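Local coordinates for protein pectate lyase 1 (Juniperus ashei, PDB 1PXZ) that cleaves pectate by elimination with low activity, as a calcium-dependent lyase built on a parallel beta-helix, and is the major allergen of cedar pollen, at residues 2-7 with 186-191; 219-224 with 337-342; 237-242 with 318-323; 246-251 with 268-273. All coordinates share one frame; numbering follows the deposited sequence.

How the interactions relate
All four contacts lie on one parallel beta-helix. Interaction 1 is fully buried: an amide-amide hydrogen bond, with an isoleucine packed beside it, joins the N-terminal segment to the break in strand 185-195. Interaction 2 is partly buried. It lays the C-terminal segment on the next coil with methyl contacts and one bridging water, and it touches interactions 1, 3 and 4. Interaction 3 lies at the surface, where a loop meets strand 237-241 through a histidine-tyrosine hydrogen bond. Interaction 4 is partly buried and has no hydrogen bond between its segments; a tryptophan and prolines carry it. Interactions 1 to 3 bring chain ends or a late loop onto the helix, while interaction 4 joins successive coils.

Interaction 1: residues 2-7 with 186-191; sequences NPIDSC and TISNNH
Asn189 carries this contact from the short break in strand 185-195. Its CB leans toward segment 2-7, and CG lies beside the backbone N, anti to the carbonyl carbon (chi1 -68°). At the tip, the amide splits its work. OD1 accepts a hydrogen bond from Asn2 ND2 at 2.9 Å. The bond lies in the carbonyl plane of Asn189, and the two amides meet tip to tip, nearly coplanar. ND2 faces Ile4 CG2 at 3.8 Å. It also lies 3.4 Å from Asp5 OD1, but the angle is too poor for a hydrogen bond. Asn189 ND2 is bonded instead to Asp164 OD1, and Asp5 OD1 to His165 NE2.

Asn2 OD1 accepts from Ile4 N at 2.9 Å and from Asp5 N at 3.0 Å, the first in the carbonyl plane and the second from above it. Asn2 ND2 also donates to Leu338 O, so four bonds hold the amide. Beside them, Ile4 CD1 presses on Ser188 CB at a tight 3.5 Å. Ser188 OG is held by Asp164 and Trp162. All the touching residues are buried, and the polar atoms described here have partners. The arrangement is a side-chain cap by Asn2 on the turn leading into the short N-terminal helix, set against a turn of the parallel beta-helix, where Asn189 has left-handed backbone angles (60°/20°).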
# COMPACT_ATOMS: atom_id res chain seq x y z
N ASN A 2 -7.20 7.09 14.93
CA ASN A 2 -8.08 6.21 14.17
C ASN A 2 -7.98 4.81 14.79
O ASN A 2 -7.12 4.69 15.68
CB ASN A 2 -7.70 6.28 12.70
CG ASN A 2 -6.36 5.70 12.32
OD1 ASN A 2 -5.95 4.62 12.74
ND2 ASN A 2 -5.68 6.47 11.47
N PRO A 3 -8.81 3.87 14.40
CA PRO A 3 -8.80 2.54 15.01
C PRO A 3 -7.48 1.78 14.95
O PRO A 3 -7.27 0.90 15.79
CB PRO A 3 -9.83 1.75 14.17
CG PRO A 3 -10.80 2.81 13.73
CD PRO A 3 -9.92 3.98 13.40
N ILE A 4 -6.62 2.08 13.98
CA ILE A 4 -5.32 1.37 13.93
C ILE A 4 -4.39 2.04 14.91
O ILE A 4 -3.84 1.44 15.83
CB ILE A 4 -4.73 1.37 12.52
CG1 ILE A 4 -5.60 0.62 11.50
CG2 ILE A 4 -3.32 0.80 12.55
CD1 ILE A 4 -5.10 0.69 10.07
N ASP A 5 -4.21 3.35 14.76
CA ASP A 5 -3.21 4.02 15.60
C ASP A 5 -3.58 3.99 17.06
O ASP A 5 -2.74 4.01 17.96
CB ASP A 5 -3.08 5.47 15.12
CG ASP A 5 -2.27 5.63 13.84
OD1 ASP A 5 -1.86 4.64 13.22
OD2 ASP A 5 -2.01 6.78 13.44
N SER A 6 -4.90 3.99 17.33
CA SER A 6 -5.28 4.03 18.75
C SER A 6 -4.76 2.82 19.51
O SER A 6 -4.50 2.88 20.71
CB SER A 6 -6.81 4.14 18.90
OG SER A 6 -7.37 2.88 18.52
N CYS A 7 -4.60 1.73 18.80
CA CYS A 7 -4.23 0.43 19.35
C CYS A 7 -2.78 0.45 19.81
O CYS A 7 -2.49 -0.18 20.83
CB CYS A 7 -4.47 -0.64 18.29
SG CYS A 7 -3.86 -2.31 18.61
N THR A 186 -3.65 -4.95 3.72
CA THR A 186 -4.17 -3.67 4.16
C THR A 186 -3.16 -2.60 3.78
O THR A 186 -1.96 -2.79 4.00
CB THR A 186 -4.42 -3.64 5.68
OG1 THR A 186 -5.57 -4.46 5.96
CG2 THR A 186 -4.74 -2.26 6.24
N ILE A 187 -3.67 -1.52 3.23
CA ILE A 187 -2.82 -0.37 2.89
C ILE A 187 -3.38 0.80 3.67
O ILE A 187 -4.47 1.29 3.34
CB ILE A 187 -2.87 -0.17 1.38
CG1 ILE A 187 -2.25 -1.36 0.62
CG2 ILE A 187 -2.27 1.16 0.96
CD1 ILE A 187 -2.67 -1.43 -0.84
N SER A 188 -2.67 1.23 4.70
CA SER A 188 -3.29 2.15 5.66
C SER A 188 -2.38 3.28 6.10
O SER A 188 -1.16 3.08 6.15
CB SER A 188 -3.73 1.36 6.92
OG SER A 188 -2.64 0.65 7.49
N ASN A 189 -2.96 4.44 6.43
CA ASN A 189 -2.22 5.52 7.07
C ASN A 189 -1.06 6.02 6.20
O ASN A 189 -0.16 6.63 6.78
CB ASN A 189 -1.62 5.05 8.41
CG ASN A 189 -2.67 4.77 9.47
OD1 ASN A 189 -3.52 5.62 9.74
ND2 ASN A 189 -2.60 3.58 10.10
N ASN A 190 -1.05 5.77 4.91
CA ASN A 190 0.04 6.27 4.07
C ASN A 190 -0.24 7.67 3.52
O ASN A 190 -1.40 8.06 3.46
CB ASN A 190 0.21 5.36 2.85
CG ASN A 190 0.47 3.92 3.27
OD1 ASN A 190 -0.39 3.05 3.10
ND2 ASN A 190 1.66 3.71 3.81
N HIS A 191 0.81 8.38 3.11
CA HIS A 191 0.61 9.67 2.43
C HIS A 191 1.11 9.50 1.00
O HIS A 191 2.31 9.25 0.85
CB HIS A 191 1.31 10.80 3.16
CG HIS A 191 1.14 12.16 2.56
ND1 HIS A 191 1.99 13.21 2.85
CD2 HIS A 191 0.22 12.64 1.68
CE1 HIS A 191 1.60 14.28 2.17
NE2 HIS A 191 0.52 13.97 1.46

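Interaction 2: residues 219-224 with 337-342; sequences FNQFGP and QLTKNA
The closest approaches are made by the methyl groups of Thr339 and Ala342. Thr339 CG2 faces two successive backbone carbonyls, 3.5 Å from Phe219 O and 3.5 Å from Asn220 O. Ala342 CB rests on Gln221 CB at 3.7 Å. At the other end, Leu338 CB approaches Phe219 CD1 obliquely at 4.2 Å. No direct hydrogen bond joins the two segments. A water does so instead. It donates to Gln221 OE1 at 2.9 Å and to Thr339 O at 2.7 Å.

The next shell sets these groups in place. Gln221 CG is anti to the backbone N (chi1 171°), and the chain then bends at chi2 (68°). The bend brings OE1 round to the water, and OE1 also accepts from Asn244 ND2. Thr339 OG1 takes the crowded position between the backbone N and the carbonyl carbon. There it is bonded to Ala335 O, and CG2 is left facing segment 219-224. Thr339 is the first residue to leave helix 335-338. It also opens a type I beta turn that closes with Ala342 N bonded to Thr339 O at 3.0 Å.

Farther out, Gln221 is tied by backbone bonds to strand 185-195, and Leu338 O accepts from Asn2 ND2. A C-terminal helix end and turn thus pack on a beta-helix coil, within the region 218-229 that bound IgE in 6 of 7 patients tested. The chemistry implies a fit made by shape: methyls lie on the backbone carbonyls and on Gln221 CB, while one water supplies the polar link.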
# COMPACT_ATOMS: atom_id res chain seq x y z
N PHE A 219 -7.61 5.04 5.77
CA PHE A 219 -7.00 6.14 6.51
C PHE A 219 -5.79 6.73 5.79
O PHE A 219 -4.87 7.26 6.44
CB PHE A 219 -6.60 5.70 7.92
CG PHE A 219 -7.67 4.89 8.65
CD1 PHE A 219 -8.86 5.50 9.00
CD2 PHE A 219 -7.44 3.56 8.97
CE1 PHE A 219 -9.84 4.76 9.66
CE2 PHE A 219 -8.43 2.81 9.60
CZ PHE A 219 -9.63 3.42 9.93
N ASN A 220 -5.78 6.67 4.47
CA ASN A 220 -4.68 7.23 3.68
C ASN A 220 -4.98 8.67 3.30
O ASN A 220 -6.15 9.04 3.17
CB ASN A 220 -4.43 6.42 2.41
CG ASN A 220 -4.16 4.95 2.66
OD1 ASN A 220 -5.01 4.08 2.47
ND2 ASN A 220 -2.94 4.66 3.09
N GLN A 221 -3.92 9.45 3.12
CA GLN A 221 -4.03 10.80 2.58
C GLN A 221 -3.65 10.71 1.10
O GLN A 221 -2.49 10.39 0.80
CB GLN A 221 -3.13 11.81 3.32
CG GLN A 221 -3.10 13.16 2.58
CD GLN A 221 -4.46 13.85 2.64
OE1 GLN A 221 -5.09 13.96 3.68
NE2 GLN A 221 -4.93 14.36 1.51
N PHE A 222 -4.58 10.96 0.19
CA PHE A 222 -4.29 10.89 -1.23
C PHE A 222 -4.08 12.29 -1.79
O PHE A 222 -5.04 13.03 -2.02
CB PHE A 222 -5.45 10.21 -1.98
CG PHE A 222 -5.43 8.70 -1.82
CD1 PHE A 222 -4.44 7.94 -2.40
CD2 PHE A 222 -6.42 8.09 -1.10
CE1 PHE A 222 -4.42 6.55 -2.26
CE2 PHE A 222 -6.42 6.70 -0.93
CZ PHE A 222 -5.41 5.94 -1.49
N GLY A 223 -2.82 12.66 -2.00
CA GLY A 223 -2.55 14.01 -2.47
C GLY A 223 -1.85 14.88 -1.45
O GLY A 223 -1.56 14.47 -0.30
N PRO A 224 -1.50 16.12 -1.79
CA PRO A 224 -1.81 16.78 -3.05
C PRO A 224 -1.04 16.30 -4.28
O PRO A 224 -0.04 15.60 -4.13
CB PRO A 224 -1.34 18.24 -2.83
CG PRO A 224 -1.09 18.38 -1.38
CD PRO A 224 -0.74 17.01 -0.87
N GLN A 337 -9.84 14.31 9.91
CA GLN A 337 -9.29 14.10 11.25
C GLN A 337 -8.62 12.73 11.39
O GLN A 337 -7.59 12.60 12.07
CB GLN A 337 -10.37 14.21 12.33
CG GLN A 337 -10.57 15.61 12.89
CD GLN A 337 -9.27 16.27 13.32
OE1 GLN A 337 -8.83 16.10 14.46
NE2 GLN A 337 -8.65 17.01 12.41
N LEU A 338 -9.22 11.74 10.75
CA LEU A 338 -8.74 10.36 10.90
C LEU A 338 -7.42 10.14 10.15
O LEU A 338 -6.73 9.15 10.42
CB LEU A 338 -9.78 9.35 10.39
CG LEU A 338 -11.06 9.28 11.21
CD1 LEU A 338 -12.15 8.50 10.48
CD2 LEU A 338 -10.83 8.66 12.58
N THR A 339 -7.11 11.06 9.24
CA THR A 339 -5.92 10.93 8.40
C THR A 339 -4.88 12.00 8.74
O THR A 339 -3.93 12.16 7.97
CB THR A 339 -6.22 11.02 6.90
OG1 THR A 339 -6.92 12.24 6.61
CG2 THR A 339 -7.16 9.91 6.42
N LYS A 340 -5.07 12.72 9.84
CA LYS A 340 -4.17 13.84 10.13
C LYS A 340 -2.73 13.37 10.31
O LYS A 340 -1.81 14.14 10.03
CB LYS A 340 -4.63 14.58 11.39
CG LYS A 340 -4.80 13.62 12.56
CD LYS A 340 -5.46 14.35 13.73
CE LYS A 340 -4.45 14.71 14.80
NZ LYS A 340 -4.63 13.89 16.04
N ASN A 341 -2.56 12.12 10.77
CA ASN A 341 -1.17 11.64 10.94
C ASN A 341 -0.69 10.73 9.83
O ASN A 341 0.29 9.97 9.96
CB ASN A 341 -1.09 10.92 12.30
CG ASN A 341 -1.20 11.91 13.45
OD1 ASN A 341 -0.76 13.06 13.36
ND2 ASN A 341 -1.78 11.47 14.56
N ALA A 342 -1.37 10.77 8.67
CA ALA A 342 -0.95 9.92 7.56
C ALA A 342 0.51 10.18 7.17
O ALA A 342 1.00 11.31 7.33
CB ALA A 342 -1.82 10.10 6.33
O HOH W 1 -3.74 14.19 6.19

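Interaction 3: residues 237-242 with 318-323; sequences LVHVAN and TNIYNS
His239 and Tyr321 cross at about a right angle, and the orientation of their rings decides the contact. The ring planes stand at 62°, with centroids 5.3 Å apart, so the pair is oblique. Tyr321 OH comes in at the edge of the imidazole, in its plane, and forms a hydrogen bond with His239 ND1 at 2.7 Å. Either atom could be the donor. His239 CG is anti to the backbone N (chi1 -175°), which extends the ring from strand 237-241 toward the loop.

Ile320 lies alongside this bond. Its CG1 takes the crowded position between the backbone N and the carbonyl carbon (chi1 58°) and sits over the centre of one Tyr321 face. Its CD1 goes on to His239 CB at 3.6 Å. The other branch, CG2, meets Leu237 CD2 at 4.3 Å. One face of the imidazole is covered by Ala241 CB, offset toward the rim.

A late loop, between strand 302-304 and helix 335-338, thus covers strand 237-241 of the beta-helix. Both imidazole nitrogens have polar partners. NE2 is bonded to Glu264 OE1, which Thr318 OG1 shares, while Tyr321 OH also bonds Thr216 OG1. The carboxylate at NE2 may favour a proton there.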
# COMPACT_ATOMS: atom_id res chain seq x y z
N LEU A 237 -11.86 -7.54 -4.85
CA LEU A 237 -12.66 -6.74 -3.94
C LEU A 237 -11.79 -5.72 -3.22
O LEU A 237 -10.77 -6.12 -2.66
CB LEU A 237 -13.28 -7.68 -2.89
CG LEU A 237 -13.96 -7.14 -1.65
CD1 LEU A 237 -15.16 -6.29 -2.01
CD2 LEU A 237 -14.40 -8.30 -0.75
N VAL A 238 -12.19 -4.45 -3.25
CA VAL A 238 -11.41 -3.47 -2.49
C VAL A 238 -12.34 -2.65 -1.59
O VAL A 238 -13.30 -2.08 -2.11
CB VAL A 238 -10.65 -2.47 -3.38
CG1 VAL A 238 -9.67 -1.70 -2.49
CG2 VAL A 238 -9.93 -3.15 -4.52
N HIS A 239 -12.04 -2.61 -0.31
CA HIS A 239 -12.74 -1.75 0.63
C HIS A 239 -11.96 -0.45 0.81
O HIS A 239 -10.85 -0.47 1.32
CB HIS A 239 -12.94 -2.47 1.97
CG HIS A 239 -13.75 -1.73 2.98
ND1 HIS A 239 -13.52 -1.79 4.33
CD2 HIS A 239 -14.81 -0.90 2.78
CE1 HIS A 239 -14.40 -1.02 4.96
NE2 HIS A 239 -15.20 -0.47 4.04
N VAL A 240 -12.54 0.66 0.36
CA VAL A 240 -11.86 1.97 0.43
C VAL A 240 -12.51 2.79 1.53
O VAL A 240 -13.60 3.32 1.30
CB VAL A 240 -11.93 2.69 -0.92
CG1 VAL A 240 -11.15 4.01 -0.90
CG2 VAL A 240 -11.35 1.83 -2.05
N ALA A 241 -11.87 2.90 2.70
CA ALA A 241 -12.56 3.45 3.87
C ALA A 241 -11.85 4.57 4.60
O ALA A 241 -10.67 4.41 4.94
CB ALA A 241 -12.76 2.30 4.87
N ASN A 242 -12.51 5.68 4.90
CA ASN A 242 -11.98 6.78 5.69
C ASN A 242 -10.62 7.27 5.18
O ASN A 242 -9.69 7.52 5.95
CB ASN A 242 -11.88 6.36 7.15
CG ASN A 242 -13.22 6.50 7.86
OD1 ASN A 242 -14.15 7.19 7.42
ND2 ASN A 242 -13.28 5.84 8.99
N THR A 318 -22.13 -3.05 4.70
CA THR A 318 -20.80 -3.66 4.54
C THR A 318 -20.74 -4.94 5.37
O THR A 318 -20.81 -4.86 6.60
CB THR A 318 -19.68 -2.70 4.97
OG1 THR A 318 -19.59 -1.63 4.02
CG2 THR A 318 -18.31 -3.38 4.95
N ASN A 319 -20.62 -6.07 4.67
CA ASN A 319 -20.49 -7.37 5.35
C ASN A 319 -19.39 -8.22 4.72
O ASN A 319 -19.62 -9.23 4.05
CB ASN A 319 -21.82 -8.12 5.33
CG ASN A 319 -21.94 -9.07 6.50
OD1 ASN A 319 -23.05 -9.39 6.92
ND2 ASN A 319 -20.80 -9.51 7.03
N ILE A 320 -18.13 -7.81 4.92
CA ILE A 320 -17.02 -8.47 4.25
C ILE A 320 -15.95 -8.99 5.19
O ILE A 320 -15.14 -9.79 4.71
CB ILE A 320 -16.38 -7.47 3.24
CG1 ILE A 320 -15.87 -6.16 3.84
CG2 ILE A 320 -17.39 -7.16 2.12
CD1 ILE A 320 -15.06 -5.28 2.90
N TYR A 321 -15.92 -8.55 6.44
CA TYR A 321 -14.89 -8.83 7.42
C TYR A 321 -15.32 -9.82 8.50
O TYR A 321 -16.47 -9.74 8.94
CB TYR A 321 -14.50 -7.55 8.16
CG TYR A 321 -13.78 -6.52 7.32
CD1 TYR A 321 -12.76 -6.90 6.46
CD2 TYR A 321 -14.13 -5.17 7.40
CE1 TYR A 321 -12.09 -5.96 5.68
CE2 TYR A 321 -13.46 -4.23 6.63
CZ TYR A 321 -12.45 -4.63 5.78
OH TYR A 321 -11.77 -3.69 4.99
N ASN A 322 -14.44 -10.68 8.98
CA ASN A 322 -14.68 -11.49 10.17
C ASN A 322 -14.29 -10.71 11.41
O ASN A 322 -13.87 -9.55 11.37
CB ASN A 322 -13.94 -12.82 10.08
CG ASN A 322 -12.43 -12.72 10.15
OD1 ASN A 322 -11.85 -11.94 10.89
ND2 ASN A 322 -11.72 -13.54 9.38
N SER A 323 -14.37 -11.33 12.59
CA SER A 323 -14.15 -10.60 13.82
C SER A 323 -12.69 -10.16 13.97
O SER A 323 -12.41 -9.22 14.71
CB SER A 323 -14.51 -11.47 15.05
OG SER A 323 -15.90 -11.73 15.14

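Interaction 4: residues 246-251 with 268-273; sequences DPWNIY and FTAPSE
CH-pi contacts come first. Trp248 lays its indole against segment 268-273, its CG in the crowded position between the backbone N and the carbonyl carbon (chi1 46°). Pro271 crosses it at about a right angle and puts CD over one face, 3.8 Å from the centroid of the five-membered ring. Ala270 CA makes a second, off-centre CH-pi contact with the six-membered ring, 4.2 Å from its centroid.

Apolar contacts add to these. Phe268 CB meets the indole edge, 4.0 Å from Trp248 CZ3. Ala270 CB lies 4.0 Å from Trp248 CZ2. Pro247 CB packs on Pro271 CB at 4.2 Å.

The polar contacts are weaker in kind. Pro247 N has no hydrogen to share; Thr269 O instead takes a CA-H...O contact from Pro247 CA at 3.2 Å. The indole N-H is satisfied outside the segments, NE1 donating to Lys276 O.

The Trp248 side chain is about 9 Å from that of Arg229, the predicted active-site residue. Strands 244-245 and 267-269 pair in parallel, so the contact extends the match between successive beta-helix coils into their loops. Beyond it, Asp246 makes a backbone hydrogen bond to Phe222 of strand 221-222, and Phe268 makes others to strand 302-304.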
# COMPACT_ATOMS: atom_id res chain seq x y z
N ASP A 246 -7.37 14.95 -1.79
CA ASP A 246 -7.15 16.23 -2.44
C ASP A 246 -7.56 16.14 -3.90
O ASP A 246 -7.76 15.05 -4.40
CB ASP A 246 -5.67 16.63 -2.38
CG ASP A 246 -5.22 17.00 -0.99
OD1 ASP A 246 -5.92 17.82 -0.34
OD2 ASP A 246 -4.16 16.50 -0.52
N PRO A 247 -7.69 17.26 -4.61
CA PRO A 247 -7.99 17.21 -6.04
C PRO A 247 -7.03 16.33 -6.83
O PRO A 247 -5.82 16.56 -6.77
CB PRO A 247 -7.87 18.68 -6.47
CG PRO A 247 -8.24 19.45 -5.23
CD PRO A 247 -7.66 18.64 -4.08
N TRP A 248 -7.60 15.38 -7.56
CA TRP A 248 -6.97 14.43 -8.45
C TRP A 248 -6.76 15.08 -9.82
O TRP A 248 -7.17 16.25 -9.96
CB TRP A 248 -7.82 13.17 -8.65
CG TRP A 248 -9.29 13.45 -8.91
CD1 TRP A 248 -9.90 13.60 -10.11
CD2 TRP A 248 -10.30 13.60 -7.90
NE1 TRP A 248 -11.26 13.85 -9.94
CE2 TRP A 248 -11.51 13.85 -8.59
CE3 TRP A 248 -10.29 13.55 -6.51
CZ2 TRP A 248 -12.71 14.05 -7.90
CZ3 TRP A 248 -11.49 13.75 -5.82
CH2 TRP A 248 -12.67 14.00 -6.54
N ASN A 249 -6.21 14.36 -10.78
CA ASN A 249 -5.96 14.91 -12.11
C ASN A 249 -6.90 14.34 -13.15
O ASN A 249 -7.28 15.10 -14.05
CB ASN A 249 -4.54 14.62 -12.60
CG ASN A 249 -4.15 15.38 -13.85
OD1 ASN A 249 -3.62 14.83 -14.83
ND2 ASN A 249 -4.41 16.68 -13.86
N ILE A 250 -7.22 13.04 -13.04
CA ILE A 250 -8.08 12.40 -14.03
C ILE A 250 -9.34 11.87 -13.35
O ILE A 250 -10.46 12.26 -13.70
CB ILE A 250 -7.36 11.28 -14.78
CG1 ILE A 250 -6.07 11.76 -15.48
CG2 ILE A 250 -8.29 10.60 -15.77
CD1 ILE A 250 -5.28 10.61 -16.08
N TYR A 251 -9.14 10.98 -12.39
CA TYR A 251 -10.19 10.48 -11.52
C TYR A 251 -9.56 10.02 -10.20
O TYR A 251 -8.33 9.98 -10.12
CB TYR A 251 -10.91 9.26 -12.12
CG TYR A 251 -9.98 8.08 -12.36
CD1 TYR A 251 -9.21 8.05 -13.52
CD2 TYR A 251 -9.85 7.02 -11.47
CE1 TYR A 251 -8.34 6.99 -13.78
CE2 TYR A 251 -8.99 5.97 -11.71
CZ TYR A 251 -8.25 5.96 -12.87
OH TYR A 251 -7.40 4.90 -13.11
N PHE A 268 -13.90 13.47 -0.54
CA PHE A 268 -13.39 13.72 -1.87
C PHE A 268 -13.51 15.21 -2.19
O PHE A 268 -14.64 15.71 -2.18
CB PHE A 268 -14.15 12.91 -2.91
CG PHE A 268 -14.22 11.40 -2.78
CD1 PHE A 268 -13.15 10.59 -3.15
CD2 PHE A 268 -15.38 10.78 -2.30
CE1 PHE A 268 -13.26 9.21 -3.02
CE2 PHE A 268 -15.49 9.40 -2.18
CZ PHE A 268 -14.42 8.60 -2.56
N THR A 269 -12.40 15.88 -2.46
CA THR A 269 -12.42 17.28 -2.89
C THR A 269 -12.09 17.35 -4.37
O THR A 269 -10.96 17.04 -4.78
CB THR A 269 -11.45 18.12 -2.05
OG1 THR A 269 -11.87 18.07 -0.68
CG2 THR A 269 -11.48 19.58 -2.51
N ALA A 270 -13.03 17.69 -5.24
CA ALA A 270 -12.83 17.70 -6.68
C ALA A 270 -11.98 18.87 -7.17
O ALA A 270 -11.95 19.92 -6.53
CB ALA A 270 -14.16 17.75 -7.46
N PRO A 271 -11.30 18.68 -8.30
CA PRO A 271 -10.62 19.81 -8.95
C PRO A 271 -11.68 20.78 -9.47
O PRO A 271 -12.87 20.48 -9.38
CB PRO A 271 -9.89 19.22 -10.14
CG PRO A 271 -10.13 17.77 -10.12
CD PRO A 271 -11.12 17.43 -9.03
N SER A 272 -11.18 21.88 -10.00
CA SER A 272 -12.10 22.89 -10.53
C SER A 272 -12.76 22.51 -11.83
O SER A 272 -13.88 22.99 -12.10
CB SER A 272 -11.27 24.18 -10.75
OG SER A 272 -11.00 24.72 -9.45
N GLU A 273 -12.10 21.72 -12.66
CA GLU A 273 -12.61 21.46 -14.00
C GLU A 273 -13.89 20.62 -13.99
O GLU A 273 -13.96 19.63 -13.28
CB GLU A 273 -11.58 20.74 -14.87
CG GLU A 273 -10.26 21.44 -15.13
CD GLU A 273 -9.33 21.68 -13.95
OE1 GLU A 273 -9.44 21.07 -12.87
OE2 GLU A 273 -8.43 22.55 -14.06